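Local coordinates for protein leucine aminopeptidase 1 (Caenorhabditis elegans, PDB 2HC9) that removes N-terminal amino acids, preferably leucine, from peptides as a zinc-dependent M17 aminopeptidase, probably acting as a digestive enzyme, at residues Ala248-Gly253 / Asp343-Ala348; Ile357-Thr362 / Trp453-Ile458. The protein carries 1 engineered substitution. All blocks are in the same frame, centred on the assembly; numbering follows the deposited sequence.

Interaction 1: Ala248-Gly253 / Asp343-Ala348; sequences ALVGKG and DGVFYA. With ZN (zinc ion), chain C.
V250 rests over one turn of helix 337-350, between G344 and A348, and its two methyl groups share the work. With CG1 anti to the backbone N (chi1 -172°), the branch spreads across the helix surface: V250 CG1 comes down on the bare CA of G344 at 3.9 Å, while V250 CG2 reaches A348 CB at 4.2 Å. Glycine suits this place because it sets no side chain between the valine and the helix backbone, so the segment axes can approach to 8.6 Å. One turn further along, two alanines meet tip to tip, A248 CB lying 3.6 Å from A348 CB; with a single methyl on each side, strand and helix stay close. This tight part is wholly apolar and buried. Strand 246-254 and helix 337-350 run nearly antiparallel, at 163°, as is usual where a helix covers the parallel part of a mixed sheet in an alpha/beta fold; strand 356-361, which follows the helix, then pairs parallel with strand 246-254. On other sides of the helix F346 and Y347 are partly exposed; both side chains stay well clear of the strand, and the Y347 ring meets F233 edge-to-face. D343, polar but buried, ends away from the strand, where its carboxylate accepts hydrogen bonds from the backbone N of L323 and of I220. Toward the C-terminal end of the strand the helix contact gives way to the metal site. The extended chain of K252, with CG anti to the backbone N (chi1 175°), carries NZ to 2.1 Å from the zinc ion, which also holds a water oxygen at 2.1 Å. D257, D275 and E336 supply further ligands, and a long, unbranched lysine spans the gap from the C-terminal end of the strand to the metal.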
ATOM      1  N   ALA A 248     -24.926  35.261  -7.902  1.00 15.06           N
ATOM      2  CA  ALA A 248     -24.157  34.925  -6.696  1.00 14.85           C
ATOM      3  C   ALA A 248     -22.876  34.219  -7.089  1.00 18.54           C
ATOM      4  O   ALA A 248     -22.878  33.340  -7.965  1.00 17.65           O
ATOM      5  CB  ALA A 248     -24.967  34.050  -5.762  1.00 17.93           C
ATOM      6  N   LEU A 249     -21.777  34.610  -6.437  1.00 16.65           N
ATOM      7  CA  LEU A 249     -20.495  33.942  -6.569  1.00 15.98           C
ATOM      8  C   LEU A 249     -20.187  33.256  -5.239  1.00 17.36           C
ATOM      9  O   LEU A 249     -19.797  33.915  -4.268  1.00 15.57           O
ATOM     10  CB  LEU A 249     -19.370  34.956  -6.880  1.00 17.90           C
ATOM     11  CG  LEU A 249     -19.627  35.824  -8.113  1.00 17.74           C
ATOM     12  CD1 LEU A 249     -18.598  36.958  -8.235  1.00 15.41           C
ATOM     13  CD2 LEU A 249     -19.675  34.988  -9.419  1.00 19.18           C
ATOM     14  N   VAL A 250     -20.370  31.939  -5.209  1.00 15.34           N
ATOM     15  CA  VAL A 250     -20.214  31.178  -3.965  1.00 16.24           C
ATOM     16  C   VAL A 250     -18.834  30.498  -4.020  1.00 13.90           C
ATOM     17  O   VAL A 250     -18.532  29.790  -4.969  1.00 18.17           O
ATOM     18  CB  VAL A 250     -21.352  30.131  -3.783  1.00 14.55           C
ATOM     19  CG1 VAL A 250     -21.289  29.478  -2.355  1.00 15.24           C
ATOM     20  CG2 VAL A 250     -22.775  30.799  -4.002  1.00 15.58           C
ATOM     21  N   GLY A 251     -18.009  30.702  -2.991  1.00 14.38           N
ATOM     22  CA  GLY A 251     -16.643  30.181  -2.986  1.00 15.43           C
ATOM     23  C   GLY A 251     -16.357  29.255  -1.807  1.00 14.87           C
ATOM     24  O   GLY A 251     -16.764  29.529  -0.663  1.00 16.63           O
ATOM     25  N   LYS A 252     -15.632  28.161  -2.088  1.00 14.96           N
ATOM     26  CA  LYS A 252     -15.136  27.242  -1.050  1.00 14.89           C
ATOM     27  C   LYS A 252     -13.916  27.833  -0.374  1.00 13.45           C
ATOM     28  O   LYS A 252     -12.859  28.007  -1.016  1.00 13.99           O
ATOM     29  CB  LYS A 252     -14.744  25.883  -1.666  1.00 13.98           C
ATOM     30  CG  LYS A 252     -14.102  24.896  -0.639  1.00 14.01           C
ATOM     31  CD  LYS A 252     -13.700  23.582  -1.315  1.00 12.83           C
ATOM     32  CE  LYS A 252     -12.940  22.714  -0.288  1.00 10.58           C
ATOM     33  NZ  LYS A 252     -12.510  21.369  -0.849  1.00 13.51           N
ATOM     34  N   GLY A 253     -14.069  28.156   0.910  1.00 15.83           N
ATOM     35  CA  GLY A 253     -12.995  28.770   1.694  1.00 13.67           C
ATOM     36  C   GLY A 253     -12.474  27.880   2.807  1.00 13.16           C
ATOM     37  O   GLY A 253     -12.465  28.269   3.983  1.00 14.47           O
ATOM     38  N   ASP A 343     -24.747  24.528   1.529  1.00 15.87           N
ATOM     39  CA  ASP A 343     -25.385  25.611   2.292  1.00 14.46           C
ATOM     40  C   ASP A 343     -25.274  26.964   1.570  1.00 14.41           C
ATOM     41  O   ASP A 343     -26.233  27.745   1.539  1.00 16.72           O
ATOM     42  CB  ASP A 343     -24.739  25.732   3.669  1.00 16.19           C
ATOM     43  CG  ASP A 343     -25.156  24.617   4.630  1.00 16.79           C
ATOM     44  OD1 ASP A 343     -26.038  23.783   4.288  1.00 15.69           O
ATOM     45  OD2 ASP A 343     -24.577  24.598   5.740  1.00 16.24           O
ATOM     46  N   GLY A 344     -24.097  27.246   1.008  1.00 13.78           N
ATOM     47  CA  GLY A 344     -23.874  28.561   0.361  1.00 15.52           C
ATOM     48  C   GLY A 344     -24.787  28.760  -0.840  1.00 17.23           C
ATOM     49  O   GLY A 344     -25.364  29.846  -1.032  1.00 15.19           O
ATOM     50  N   VAL A 345     -24.952  27.706  -1.634  1.00 15.33           N
ATOM     51  CA  VAL A 345     -25.779  27.776  -2.824  0.50 17.79           C
ATOM     52  C   VAL A 345     -27.285  27.840  -2.450  1.00 18.10           C
ATOM     53  O   VAL A 345     -28.067  28.588  -3.049  1.00 16.37           O
ATOM     54  CB  VAL A 345     -25.422  26.597  -3.773  0.50 17.94           C
ATOM     55  CG1 VAL A 345     -26.431  26.441  -4.832  0.50 16.87           C
ATOM     56  CG2 VAL A 345     -24.045  26.809  -4.420  0.50 15.99           C
ATOM     57  N   PHE A 346     -27.682  27.077  -1.443  1.00 15.29           N
ATOM     58  CA  PHE A 346     -29.052  27.187  -0.948  1.00 15.68           C
ATOM     59  C   PHE A 346     -29.363  28.595  -0.410  1.00 17.87           C
ATOM     60  O   PHE A 346     -30.394  29.201  -0.724  1.00 16.84           O
ATOM     61  CB  PHE A 346     -29.359  26.145   0.131  1.00 17.63           C
ATOM     62  CG  PHE A 346     -30.798  26.165   0.559  1.00 15.40           C
ATOM     63  CD1 PHE A 346     -31.769  25.520  -0.218  1.00 17.35           C
ATOM     64  CD2 PHE A 346     -31.194  26.855   1.708  1.00 16.29           C
ATOM     65  CE1 PHE A 346     -33.128  25.550   0.178  1.00 19.34           C
ATOM     66  CE2 PHE A 346     -32.537  26.920   2.090  1.00 19.05           C
ATOM     67  CZ  PHE A 346     -33.508  26.246   1.326  1.00 19.18           C
ATOM     68  N   TYR A 347     -28.456  29.123   0.382  1.00 15.36           N
ATOM     69  CA  TYR A 347     -28.595  30.505   0.844  1.00 16.39           C
ATOM     70  C   TYR A 347     -28.742  31.492  -0.313  1.00 14.39           C
ATOM     71  O   TYR A 347     -29.618  32.381  -0.269  1.00 18.01           O
ATOM     72  CB  TYR A 347     -27.401  30.895   1.718  1.00 16.05           C
ATOM     73  CG  TYR A 347     -27.538  32.259   2.372  1.00 17.64           C
ATOM     74  CD1 TYR A 347     -28.093  32.381   3.640  1.00 15.67           C
ATOM     75  CD2 TYR A 347     -27.116  33.422   1.711  1.00 16.99           C
ATOM     76  CE1 TYR A 347     -28.192  33.636   4.271  1.00 16.66           C
ATOM     77  CE2 TYR A 347     -27.221  34.674   2.330  1.00 15.90           C
ATOM     78  CZ  TYR A 347     -27.745  34.765   3.594  1.00 20.98           C
ATOM     79  OH  TYR A 347     -27.830  36.010   4.188  1.00 20.33           O
ATOM     80  N   ALA A 348     -27.889  31.363  -1.331  1.00 17.26           N
ATOM     81  CA  ALA A 348     -27.940  32.263  -2.481  1.00 16.66           C
ATOM     82  C   ALA A 348     -29.297  32.187  -3.159  1.00 18.37           C
ATOM     83  O   ALA A 348     -29.846  33.221  -3.540  1.00 16.71           O
ATOM     84  CB  ALA A 348     -26.828  31.937  -3.494  1.00 16.24           C
TER
HETATM   85 ZN    ZN C 702     -11.337  20.452   0.662  1.00 18.97          ZN
HETATM   86  O   HOH W   1     -11.431  18.477  -0.003  1.00 14.92           O

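Interaction 2: Ile357-Thr362 / Trp453-Ile458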
ATOM      1  N   ILE A 357     -26.416  31.308 -10.164  1.00 14.53           N
ATOM      2  CA  ILE A 357     -25.587  30.915  -9.004  1.00 16.27           C
ATOM      3  C   ILE A 357     -24.358  30.154  -9.502  1.00 19.38           C
ATOM      4  O   ILE A 357     -24.470  29.085 -10.113  1.00 17.69           O
ATOM      5  CB  ILE A 357     -26.372  30.042  -7.987  1.00 19.09           C
ATOM      6  CG1 ILE A 357     -27.634  30.785  -7.494  1.00 18.73           C
ATOM      7  CG2 ILE A 357     -25.441  29.589  -6.816  1.00 15.44           C
ATOM      8  CD1 ILE A 357     -28.603  29.902  -6.695  1.00 18.81           C
ATOM      9  N   PHE A 358     -23.190  30.751  -9.276  1.00 15.87           N
ATOM     10  CA  PHE A 358     -21.905  30.116  -9.579  1.00 14.74           C
ATOM     11  C   PHE A 358     -21.311  29.667  -8.273  1.00 18.94           C
ATOM     12  O   PHE A 358     -21.330  30.407  -7.291  1.00 17.95           O
ATOM     13  CB  PHE A 358     -20.932  31.120 -10.234  1.00 15.88           C
ATOM     14  CG  PHE A 358     -21.389  31.633 -11.564  1.00 15.34           C
ATOM     15  CD1 PHE A 358     -21.115  30.913 -12.728  1.00 14.78           C
ATOM     16  CD2 PHE A 358     -22.032  32.867 -11.662  1.00 16.77           C
ATOM     17  CE1 PHE A 358     -21.504  31.395 -13.982  1.00 18.25           C
ATOM     18  CE2 PHE A 358     -22.439  33.372 -12.912  1.00 16.74           C
ATOM     19  CZ  PHE A 358     -22.181  32.620 -14.079  1.00 17.22           C
ATOM     20  N   ASP A 359     -20.743  28.468  -8.253  1.00 16.09           N
ATOM     21  CA  ASP A 359     -19.908  28.096  -7.121  1.00 12.81           C
ATOM     22  C   ASP A 359     -18.566  27.644  -7.673  1.00 15.51           C
ATOM     23  O   ASP A 359     -18.509  27.011  -8.727  1.00 15.35           O
ATOM     24  CB  ASP A 359     -20.600  27.051  -6.205  1.00 15.34           C
ATOM     25  CG  ASP A 359     -20.566  25.641  -6.777  1.00 21.13           C
ATOM     26  OD1 ASP A 359     -21.590  25.194  -7.344  1.00 15.74           O
ATOM     27  OD2 ASP A 359     -19.513  24.971  -6.648  1.00 16.39           O
ATOM     28  N   MET A 360     -17.482  28.029  -7.008  1.00 15.76           N
ATOM     29  CA  MET A 360     -16.159  27.686  -7.501  1.00 13.02           C
ATOM     30  C   MET A 360     -15.364  27.162  -6.324  1.00 16.11           C
ATOM     31  O   MET A 360     -15.414  27.730  -5.225  1.00 13.28           O
ATOM     32  CB  MET A 360     -15.474  28.923  -8.079  1.00 13.92           C
ATOM     33  CG  MET A 360     -14.119  28.614  -8.725  1.00 15.11           C
ATOM     34  SD  MET A 360     -13.366  29.957  -9.689  1.00 15.87           S
ATOM     35  CE  MET A 360     -12.874  31.161  -8.413  1.00 15.68           C
ATOM     36  N   ALA A 361     -14.622  26.085  -6.549  1.00 17.16           N
ATOM     37  CA  ALA A 361     -14.021  25.340  -5.441  1.00 16.81           C
ATOM     38  C   ALA A 361     -12.825  24.557  -5.931  1.00 14.45           C
ATOM     39  O   ALA A 361     -12.844  24.008  -7.025  1.00 17.65           O
ATOM     40  CB  ALA A 361     -15.022  24.373  -4.844  1.00 15.03           C
ATOM     41  N   THR A 362     -11.814  24.450  -5.069  1.00 14.15           N
ATOM     42  CA  THR A 362     -10.759  23.445  -5.244  1.00 15.53           C
ATOM     43  C   THR A 362     -11.312  22.140  -4.666  1.00 17.89           C
ATOM     44  O   THR A 362     -11.042  21.801  -3.512  1.00 15.01           O
ATOM     45  CB  THR A 362      -9.465  23.859  -4.488  1.00 14.75           C
ATOM     46  OG1 THR A 362      -9.798  24.139  -3.132  1.00 15.28           O
ATOM     47  CG2 THR A 362      -8.873  25.108  -5.090  1.00 16.07           C
ATOM     48  N   TRP A 453     -27.487  27.403 -12.647  1.00 16.94           N
ATOM     49  CA  TRP A 453     -26.528  27.010 -11.626  1.00 16.52           C
ATOM     50  C   TRP A 453     -25.320  26.444 -12.345  1.00 17.02           C
ATOM     51  O   TRP A 453     -25.456  25.588 -13.221  1.00 17.38           O
ATOM     52  CB  TRP A 453     -27.126  25.946 -10.665  1.00 16.78           C
ATOM     53  CG  TRP A 453     -26.044  25.263  -9.816  1.00 19.41           C
ATOM     54  CD1 TRP A 453     -25.108  25.874  -9.019  1.00 18.73           C
ATOM     55  CD2 TRP A 453     -25.789  23.855  -9.726  1.00 16.98           C
ATOM     56  NE1 TRP A 453     -24.273  24.923  -8.441  1.00 18.31           N
ATOM     57  CE2 TRP A 453     -24.691  23.677  -8.847  1.00 18.87           C
ATOM     58  CE3 TRP A 453     -26.389  22.722 -10.305  1.00 17.16           C
ATOM     59  CZ2 TRP A 453     -24.169  22.413  -8.553  1.00 16.69           C
ATOM     60  CZ3 TRP A 453     -25.872  21.465  -9.997  1.00 15.86           C
ATOM     61  CH2 TRP A 453     -24.785  21.320  -9.126  1.00 16.63           C
ATOM     62  N   LEU A 454     -24.130  26.911 -11.969  1.00 13.59           N
ATOM     63  CA  LEU A 454     -22.905  26.389 -12.531  1.00 16.62           C
ATOM     64  C   LEU A 454     -21.906  26.145 -11.409  1.00 16.34           C
ATOM     65  O   LEU A 454     -21.585  27.056 -10.627  1.00 15.43           O
ATOM     66  CB  LEU A 454     -22.320  27.338 -13.588  1.00 16.30           C
ATOM     67  CG  LEU A 454     -21.087  26.814 -14.330  1.00 15.14           C
ATOM     68  CD1 LEU A 454     -21.084  27.170 -15.849  1.00 14.21           C
ATOM     69  CD2 LEU A 454     -19.737  27.223 -13.633  1.00 15.08           C
ATOM     70  N   HIS A 455     -21.401  24.917 -11.365  1.00 13.04           N
ATOM     71  CA  HIS A 455     -20.362  24.513 -10.404  1.00 16.10           C
ATOM     72  C   HIS A 455     -19.026  24.413 -11.156  1.00 16.78           C
ATOM     73  O   HIS A 455     -18.975  23.866 -12.256  1.00 16.80           O
ATOM     74  CB  HIS A 455     -20.761  23.133  -9.833  1.00 14.90           C
ATOM     75  CG  HIS A 455     -19.614  22.393  -9.215  1.00 15.43           C
ATOM     76  ND1 HIS A 455     -18.991  22.827  -8.063  1.00 16.90           N
ATOM     77  CD2 HIS A 455     -18.978  21.253  -9.588  1.00 14.40           C
ATOM     78  CE1 HIS A 455     -18.011  21.991  -7.759  1.00 19.42           C
ATOM     79  NE2 HIS A 455     -17.979  21.029  -8.671  1.00 15.83           N
ATOM     80  N   LEU A 456     -17.947  24.962 -10.583  1.00 13.17           N
ATOM     81  CA  LEU A 456     -16.674  25.007 -11.281  1.00 14.13           C
ATOM     82  C   LEU A 456     -15.608  24.462 -10.323  1.00 17.05           C
ATOM     83  O   LEU A 456     -15.346  25.062  -9.276  1.00 14.96           O
ATOM     84  CB  LEU A 456     -16.333  26.465 -11.684  1.00 12.97           C
ATOM     85  CG  LEU A 456     -15.029  26.645 -12.493  1.00 15.65           C
ATOM     86  CD1 LEU A 456     -15.095  25.904 -13.843  1.00 15.46           C
ATOM     87  CD2 LEU A 456     -14.755  28.131 -12.717  1.00 19.22           C
ATOM     88  N   ASP A 457     -14.987  23.345 -10.688  1.00 15.40           N
ATOM     89  CA  ASP A 457     -13.940  22.714  -9.869  1.00 13.68           C
ATOM     90  C   ASP A 457     -12.566  23.119 -10.413  1.00 15.69           C
ATOM     91  O   ASP A 457     -12.209  22.821 -11.568  1.00 15.13           O
ATOM     92  CB  ASP A 457     -14.121  21.183  -9.940  1.00 14.25           C
ATOM     93  CG  ASP A 457     -13.270  20.403  -8.922  1.00 16.44           C
ATOM     94  OD1 ASP A 457     -12.286  20.906  -8.335  1.00 15.45           O
ATOM     95  OD2 ASP A 457     -13.605  19.215  -8.707  1.00 16.81           O
ATOM     96  N   ILE A 458     -11.796  23.790  -9.563  1.00 15.87           N
ATOM     97  CA  ILE A 458     -10.550  24.427 -10.000  1.00 15.92           C
ATOM     98  C   ILE A 458      -9.338  23.892  -9.216  1.00 16.82           C
ATOM     99  O   ILE A 458      -8.289  24.546  -9.157  1.00 14.97           O
ATOM    100  CB  ILE A 458     -10.628  25.982  -9.885  1.00 12.75           C
ATOM    101  CG1 ILE A 458     -10.835  26.422  -8.411  1.00 14.60           C
ATOM    102  CG2 ILE A 458     -11.767  26.516 -10.760  1.00 15.46           C
ATOM    103  CD1 ILE A 458     -10.517  27.937  -8.154  1.00 15.60           C
TER
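I357 to A361 pair with W453 to D457 in parallel register, the two strands 11° apart and 4.7 Å between axes. Backbone bonds alternate between them, beginning with L454 N to I357 O (2.9 Å) and closing with I458 N to A361 O beyond the last bridge. On one face, apolar chains suit the buried sheet: F358 CD1 lies against L454 CB, and M360 and L456 run side by side. Just past the strand end, I458 crosses M360 at about a right angle, its CD1 3.7 Å from M360 CG. The other face is polar at its centre. D359 CG sits between its own backbone N and carbonyl carbon (chi1 77°), which swings the carboxylate across to the neighbouring strand. D359 OD1 takes the indole N-H of W453 NE1 at 2.9 Å, tilted somewhat out of the ring plane. D359 OD2 uses its syn lone pair for H455 ND1 at 2.6 Å, in the imidazole plane and almost straight (175°). D457 OD2 bonds T364 OG1, and past the strand T362 OG1 bonds OD1 of the zinc ligand D275. Two N-H donors fix the buried carboxylate's rotation and probably stabilise its negative charge; accepting from ND1, it would raise the H455 ring's proton affinity.

Interaction 1 closes before interaction 2 opens along the chain, and their centres lie about 9 Å apart within the catalytic domain. Both belong to one sheet, in which strand 246-254 neighbours strand 356-361, itself next to strand 452-457. Probable hydrogen bonds join the first pair, V250 N to F358 O at 2.8 Å and V250 O to M360 N at 2.9 Å. Helix 337-350 leads into strand 356-361 and also covers it, L341 touching D359 and A361. The three strands run parallel, so their C-terminal ends gather on the same side; there K252 packs against A361 beside the zinc site, placing both contacts in the framework behind the metal.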